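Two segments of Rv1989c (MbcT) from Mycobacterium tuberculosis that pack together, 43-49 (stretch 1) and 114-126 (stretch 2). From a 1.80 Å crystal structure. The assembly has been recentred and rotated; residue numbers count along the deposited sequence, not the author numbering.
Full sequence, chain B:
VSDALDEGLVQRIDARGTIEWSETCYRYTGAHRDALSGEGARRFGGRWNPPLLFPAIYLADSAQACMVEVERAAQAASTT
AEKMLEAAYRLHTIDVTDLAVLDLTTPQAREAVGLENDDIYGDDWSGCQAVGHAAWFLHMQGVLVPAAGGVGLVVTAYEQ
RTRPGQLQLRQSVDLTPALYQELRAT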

# COMPACT_ATOMS: atom_id res chain seq x y z
N ARG B 43 14.82 -2.22 -25.14
CA ARG B 43 13.52 -1.84 -24.62
C ARG B 43 12.73 -3.06 -24.11
O ARG B 43 12.10 -3.00 -23.05
CB ARG B 43 12.73 -1.08 -25.69
CG ARG B 43 13.01 0.42 -25.67
CD ARG B 43 12.55 1.13 -26.93
NE ARG B 43 11.14 0.93 -27.21
CZ ARG B 43 10.15 1.68 -26.74
NH1 ARG B 43 10.41 2.71 -25.94
NH2 ARG B 43 8.89 1.40 -27.08
N PHE B 44 12.79 -4.16 -24.86
CA PHE B 44 11.96 -5.34 -24.56
C PHE B 44 12.74 -6.45 -23.87
O PHE B 44 12.16 -7.24 -23.11
CB PHE B 44 11.32 -5.92 -25.83
CG PHE B 44 10.29 -6.99 -25.55
CD1 PHE B 44 9.10 -6.66 -24.93
CD2 PHE B 44 10.54 -8.32 -25.86
CE1 PHE B 44 8.16 -7.62 -24.62
CE2 PHE B 44 9.59 -9.31 -25.56
CZ PHE B 44 8.41 -8.95 -24.95
N GLY B 45 14.04 -6.50 -24.12
CA GLY B 45 14.81 -7.69 -23.80
C GLY B 45 14.86 -8.59 -25.03
O GLY B 45 14.05 -8.43 -25.94
N GLY B 46 15.80 -9.53 -25.04
CA GLY B 46 15.90 -10.53 -26.09
C GLY B 46 16.31 -11.83 -25.44
O GLY B 46 16.59 -11.85 -24.24
N ARG B 47 16.35 -12.93 -26.20
CA ARG B 47 16.65 -14.21 -25.58
C ARG B 47 17.96 -14.14 -24.81
O ARG B 47 18.07 -14.69 -23.71
CB ARG B 47 16.73 -15.34 -26.62
CG ARG B 47 17.12 -16.68 -25.97
CD ARG B 47 16.80 -17.89 -26.84
NE ARG B 47 15.38 -18.02 -27.15
CZ ARG B 47 14.49 -18.72 -26.45
NH1 ARG B 47 14.84 -19.40 -25.36
NH2 ARG B 47 13.22 -18.76 -26.85
N TRP B 48 18.93 -13.41 -25.36
CA TRP B 48 20.27 -13.34 -24.78
C TRP B 48 20.62 -11.99 -24.13
O TRP B 48 21.79 -11.70 -23.93
CB TRP B 48 21.31 -13.67 -25.86
CG TRP B 48 21.24 -15.10 -26.33
CD1 TRP B 48 20.53 -15.59 -27.40
CD2 TRP B 48 21.90 -16.23 -25.74
NE1 TRP B 48 20.72 -16.96 -27.49
CE2 TRP B 48 21.55 -17.37 -26.49
CE3 TRP B 48 22.76 -16.38 -24.63
CZ2 TRP B 48 22.04 -18.65 -26.18
CZ3 TRP B 48 23.24 -17.66 -24.33
CH2 TRP B 48 22.89 -18.77 -25.11
N ASN B 49 19.64 -11.17 -23.81
CA ASN B 49 19.94 -9.94 -23.05
C ASN B 49 18.76 -9.50 -22.21
O ASN B 49 17.62 -9.49 -22.68
CB ASN B 49 20.35 -8.78 -23.97
CG ASN B 49 19.21 -8.24 -24.80
OD1 ASN B 49 18.83 -8.85 -25.81
ND2 ASN B 49 18.63 -7.12 -24.37
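Stretch 2 (114-126) GLENDDIYGDDWS

Stretch 2 lies on stretch 1 as a short helix, residues 117-121, flanked by two irregular segments that bring Leu 115 and Trp 125 into the contact from its two ends. Glu 116 occupies the N-cap position, and its backbone N donates to Asp 119 OD2 at 2.8 Å. Gly 122 is the first residue to leave helical geometry, and the chain then passes through Asp 123, whose phi/psi are again near helical, to Asp 124, which precedes the turn into a further helix and caps it by accepting from Ser 126 N through its OD1 at 3.1 Å. Stretch 1 is itself mostly irregular, the end of a helix followed by a tight turn, so the two backbones do not run alongside each other as paired elements. Their closest approach in CA positions is 5.1 Å, between Arg 47 CA and Trp 125 CA. Together the stretches bury 490 Å².

Along stretch 1, Arg 43 makes no contact, and the packing begins at Phe 44, in the last turn of the helix. Its side chain, with chi1 in the t well, brings CE2 to 4.0 Å from CH2 of Trp 125, so that the indole meets the phenyl ring at its edge. Gly 45 then leaves the helix with positive phi, a conformation in which a CB would be jammed against the preceding carbonyl oxygen. Its own carbonyl O lies 3.8 Å from Trp 125 CZ3.

Gly 46 opens a type I turn that closes at Asn 49, with Asn 49 N donating to Gly 46 O at 3.2 Å and Gly 46 N to Asn 49 O at 3.0 Å. The turn lays backbone over the indole: Gly 46 O is 3.4 Å from Trp 125 CE3, and Arg 47 CA stands 3.7 Å from the centroid of the five-membered ring of Trp 125, close to the ring normal, in a CH-pi contact.

Arg 47 is the centre of the interface. Its CA-to-CB bond points sideways, but the side chain, t at chi1 and chi2 and turned at chi3 (m), carries the guanidinium to the C-terminal end of the short helix, where carbonyl groups are available as acceptors. Gly 122 O receives hydrogen bonds from both NH1 and NH2 of Arg 47, each at 2.9 Å, while Arg 47 NH1 also makes a weak bond to Asp 119 O at 2.9 Å. Both acceptors lie near the guanidinium plane. Ile 120 O instead lies over one face and, although 3.1 Å from Arg 47 NE, is too poorly angled to bond. Over the opposite face sits Trp 125 NE1, 3.2 Å from Arg 47 NH2; both are donors, so this is a packing contact.

The CA-to-CB bond of Trp 48 points away from stretch 2, yet its large ring reaches back to an apolar patch formed by Leu 115, just before the helix, and Ile 120, within it, with CH2 3.6 Å from Leu 115 CD1 and CZ2 4.2 Å from Ile 120 CG1. Asn 49 completes the turn without touching stretch 2.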

# COMPACT_ATOMS: atom_id res chain seq x y z
N GLY B 114 26.06 -23.52 -17.54
CA GLY B 114 24.80 -23.99 -17.01
C GLY B 114 23.60 -23.96 -17.95
O GLY B 114 22.46 -24.03 -17.50
N LEU B 115 23.86 -23.88 -19.25
CA LEU B 115 22.77 -23.83 -20.23
C LEU B 115 22.57 -25.16 -20.94
O LEU B 115 23.52 -25.91 -21.14
CB LEU B 115 23.02 -22.74 -21.27
CG LEU B 115 23.13 -21.30 -20.79
CD1 LEU B 115 23.49 -20.41 -21.97
CD2 LEU B 115 21.83 -20.87 -20.12
N GLU B 116 21.33 -25.42 -21.33
CA GLU B 116 20.99 -26.61 -22.11
C GLU B 116 20.02 -26.20 -23.19
O GLU B 116 19.65 -25.03 -23.27
CB GLU B 116 20.40 -27.71 -21.22
CG GLU B 116 21.40 -28.29 -20.23
CD GLU B 116 20.96 -29.64 -19.67
OE1 GLU B 116 19.74 -29.92 -19.67
OE2 GLU B 116 21.84 -30.41 -19.24
N ASN B 117 19.61 -27.13 -24.04
CA ASN B 117 18.80 -26.78 -25.20
C ASN B 117 17.48 -26.12 -24.81
O ASN B 117 17.00 -25.22 -25.49
CB ASN B 117 18.56 -28.02 -26.08
CG ASN B 117 19.78 -28.39 -26.90
OD1 ASN B 117 20.55 -27.52 -27.31
ND2 ASN B 117 19.95 -29.68 -27.17
N ASP B 118 16.94 -26.56 -23.67
CA ASP B 118 15.75 -25.96 -23.07
C ASP B 118 15.90 -24.45 -22.91
O ASP B 118 14.96 -23.69 -23.15
CB ASP B 118 15.47 -26.58 -21.70
CG ASP B 118 14.90 -27.97 -21.82
OD1 ASP B 118 15.15 -28.63 -22.85
OD2 ASP B 118 14.19 -28.40 -20.88
N ASP B 119 17.08 -24.03 -22.48
CA ASP B 119 17.31 -22.61 -22.28
C ASP B 119 17.29 -21.88 -23.60
O ASP B 119 16.82 -20.75 -23.68
CB ASP B 119 18.64 -22.37 -21.57
CG ASP B 119 18.67 -22.97 -20.19
OD1 ASP B 119 17.89 -22.50 -19.33
OD2 ASP B 119 19.45 -23.93 -19.97
N ILE B 120 17.77 -22.54 -24.64
CA ILE B 120 17.99 -21.87 -25.92
C ILE B 120 16.73 -21.79 -26.78
O ILE B 120 16.55 -20.82 -27.53
CB ILE B 120 19.11 -22.57 -26.68
CG1 ILE B 120 20.39 -22.50 -25.85
CG2 ILE B 120 19.32 -21.95 -28.06
CD1 ILE B 120 21.46 -23.41 -26.35
N TYR B 121 15.84 -22.77 -26.66
CA TYR B 121 14.66 -22.81 -27.53
C TYR B 121 13.35 -22.74 -26.77
O TYR B 121 12.30 -22.44 -27.35
CB TYR B 121 14.71 -24.06 -28.40
CG TYR B 121 15.99 -24.17 -29.19
CD1 TYR B 121 16.21 -23.35 -30.29
CD2 TYR B 121 16.99 -25.06 -28.83
CE1 TYR B 121 17.38 -23.43 -31.02
CE2 TYR B 121 18.17 -25.15 -29.54
CZ TYR B 121 18.36 -24.33 -30.64
OH TYR B 121 19.52 -24.40 -31.36
N GLY B 122 13.40 -23.00 -25.47
CA GLY B 122 12.21 -22.97 -24.63
C GLY B 122 11.68 -21.57 -24.40
O GLY B 122 12.31 -20.58 -24.77
N ASP B 123 10.51 -21.48 -23.77
CA ASP B 123 9.86 -20.19 -23.56
C ASP B 123 10.59 -19.30 -22.55
O ASP B 123 10.41 -18.08 -22.57
CB ASP B 123 8.41 -20.40 -23.09
CG ASP B 123 7.50 -20.93 -24.19
OD1 ASP B 123 8.00 -21.22 -25.31
OD2 ASP B 123 6.28 -21.07 -23.93
N ASP B 124 11.41 -19.89 -21.67
CA ASP B 124 12.09 -19.14 -20.62
C ASP B 124 13.46 -18.60 -21.05
O ASP B 124 14.37 -19.37 -21.34
CB ASP B 124 12.26 -20.00 -19.37
CG ASP B 124 12.96 -19.25 -18.24
OD1 ASP B 124 12.76 -18.02 -18.14
OD2 ASP B 124 13.70 -19.89 -17.46
N TRP B 125 13.60 -17.28 -21.05
CA TRP B 125 14.84 -16.64 -21.46
C TRP B 125 15.84 -16.42 -20.31
O TRP B 125 16.95 -15.93 -20.56
CB TRP B 125 14.53 -15.27 -22.09
CG TRP B 125 13.83 -15.27 -23.44
CD1 TRP B 125 13.53 -16.35 -24.23
CD2 TRP B 125 13.35 -14.11 -24.14
NE1 TRP B 125 12.89 -15.93 -25.38
CE2 TRP B 125 12.77 -14.57 -25.35
CE3 TRP B 125 13.35 -12.74 -23.87
CZ2 TRP B 125 12.19 -13.69 -26.27
CZ3 TRP B 125 12.78 -11.87 -24.78
CH2 TRP B 125 12.21 -12.35 -25.97
N SER B 126 15.46 -16.72 -19.07
CA SER B 126 16.22 -16.22 -17.91
C SER B 126 17.69 -16.64 -17.91
O SER B 126 18.58 -15.82 -17.67
CB SER B 126 15.58 -16.66 -16.59
OG SER B 126 15.73 -18.05 -16.35